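Local structure of DUF1818 domain-containing protein (Prochlorococcus marinus, 2IT9) at the interface of chains A and B. The protein is of unknown function but, as a member of the DUF1818 family, may bind DNA. Residues are numbered along the deposited sequence; one frame, centred on the assembly and turned at random. Chains: chain A/B, Hypothetical protein.

The interface of chains A and B. Residues chain A 18, 21, 33; chain B 94, 96, 99-101.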
loop_
_atom_site.group_PDB
_atom_site.type_symbol
_atom_site.label_atom_id
_atom_site.label_comp_id
_atom_site.label_asym_id
_atom_site.label_seq_id
_atom_site.Cartn_x
_atom_site.Cartn_y
_atom_site.Cartn_z
ATOM N N ARG A 18 11.611 -4.117 -16.876
ATOM C CA ARG A 18 10.156 -4.147 -16.947
ATOM C C ARG A 18 9.658 -3.268 -18.092
ATOM O O ARG A 18 10.062 -2.117 -18.207
ATOM C CB ARG A 18 9.572 -3.635 -15.638
ATOM C CG ARG A 18 9.965 -4.418 -14.386
ATOM C CD ARG A 18 9.335 -5.778 -14.316
ATOM N NE ARG A 18 7.878 -5.693 -14.255
ATOM C CZ ARG A 18 7.157 -5.536 -13.136
ATOM N NH1 ARG A 18 7.729 -5.480 -11.962
ATOM N NH2 ARG A 18 5.837 -5.440 -13.202
ATOM N N PHE A 21 5.310 -1.646 -15.788
ATOM C CA PHE A 21 5.363 -1.215 -14.417
ATOM C C PHE A 21 6.816 -1.292 -13.932
ATOM O O PHE A 21 7.183 -2.165 -13.155
ATOM C CB PHE A 21 4.414 -2.095 -13.609
ATOM C CG PHE A 21 2.971 -1.907 -13.984
ATOM C CD1 PHE A 21 2.332 -0.697 -13.701
ATOM C CD2 PHE A 21 2.250 -2.932 -14.605
ATOM C CE1 PHE A 21 1.007 -0.493 -14.045
ATOM C CE2 PHE A 21 0.902 -2.742 -14.946
ATOM C CZ PHE A 21 0.290 -1.529 -14.676
ATOM N N GLU A 33 3.491 -0.742 -7.759
ATOM C CA GLU A 33 4.282 -0.550 -8.979
ATOM C C GLU A 33 3.613 0.533 -9.817
ATOM O O GLU A 33 2.389 0.656 -9.816
ATOM C CB GLU A 33 4.374 -1.832 -9.786
ATOM C CG GLU A 33 5.098 -2.990 -9.088
ATOM C CD GLU A 33 5.131 -4.228 -9.979
ATOM O OE1 GLU A 33 4.298 -4.299 -10.913
ATOM O OE2 GLU A 33 5.968 -5.102 -9.746
ATOM N N ALA B 94 2.361 -8.570 -10.799
ATOM C CA ALA B 94 1.735 -7.828 -11.869
ATOM C C ALA B 94 1.261 -8.734 -12.973
ATOM O O ALA B 94 1.861 -9.786 -13.222
ATOM C CB ALA B 94 2.709 -6.832 -12.460
ATOM N N GLY B 96 -0.653 -8.270 -17.142
ATOM C CA GLY B 96 -1.143 -7.433 -18.234
ATOM C C GLY B 96 -0.940 -5.921 -18.157
ATOM O O GLY B 96 -0.010 -5.421 -17.512
ATOM N N ASN B 99 -3.068 -4.464 -14.346
ATOM C CA ASN B 99 -2.899 -5.107 -13.063
ATOM C C ASN B 99 -1.481 -4.903 -12.561
ATOM O O ASN B 99 -0.622 -5.773 -12.696
ATOM C CB ASN B 99 -3.293 -6.586 -13.125
ATOM C CG ASN B 99 -4.771 -6.772 -13.428
ATOM O OD1 ASN B 99 -5.246 -6.242 -14.403
ATOM N ND2 ASN B 99 -5.492 -7.511 -12.595
ATOM N N ARG B 100 -1.261 -3.712 -12.026
ATOM C CA ARG B 100 0.007 -3.343 -11.446
ATOM C C ARG B 100 0.291 -4.284 -10.301
ATOM O O ARG B 100 -0.604 -4.762 -9.605
ATOM C CB ARG B 100 -0.010 -1.880 -10.928
ATOM C CG ARG B 100 -0.680 -1.633 -9.604
ATOM C CD ARG B 100 -0.771 -0.189 -9.134
ATOM N NE ARG B 100 -1.663 0.644 -9.947
ATOM C CZ ARG B 100 -1.294 1.497 -10.895
ATOM N NH1 ARG B 100 -0.018 1.648 -11.284
ATOM N NH2 ARG B 100 -2.228 2.196 -11.519
ATOM N N GLY B 101 1.555 -4.550 -10.061
ATOM C CA GLY B 101 1.872 -5.320 -8.874
ATOM C C GLY B 101 1.724 -4.459 -7.631
ATOM O O GLY B 101 1.696 -3.223 -7.682
HETATM O O HOH W 1 5.017 -7.518 -9.862
#
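A:Glu33, in strand 30-34, meets B:Gly101 just ahead of strand 102-106 through its backbone N, which donates to B:Gly101 O at 3.1 Å. The A:Glu33 side chain runs alongside the same glycine, from its O towards its N: its CG lies anti to the carbonyl carbon (chi1 -63°) and the chain runs extended beyond it, bringing carboxylate OE1 to 2.9 Å from B:Gly101 N. That N-H reaches OE1 from above the carboxylate plane, while A:Arg18 NH2 reaches the same oxygen from the opposite face, so two donors from different chains grip it. A:Arg18 holds the carboxylate end-on, with NH1 2.9 Å from A:Glu33 OE2 in a salt bridge lying in the guanidinium plane, and A:Phe21 O sits over one face of that guanidinium. A:Glu33 OE2 also meets a water O, 2.6 Å away, that links it to B:Ala94 N. An alanine in place of A:Glu33 would probably deprive B:Gly101 N of its acceptor and A:Arg18 of its charge partner, setting the guanidinium free to turn. Beside this network, one face of the A:Phe21 ring receives B:Arg100 CA, a CH-pi contact 3.7 Å from the centroid, while CB meets the rim at CE1. The arginine side chain crosses the phenylalanine at about a right angle, its guanidinium plane 71° from the ring. The interface is two-fold symmetric and repeats this patch with the chains exchanged, although the structure alone does not show that the dimer forms in solution. The bend at chi3 (68°) of B:Arg100 turns its guanidinium edge to A:Glu33, where NH1 donates to the backbone O at 3.0 Å, within the carbonyl plane.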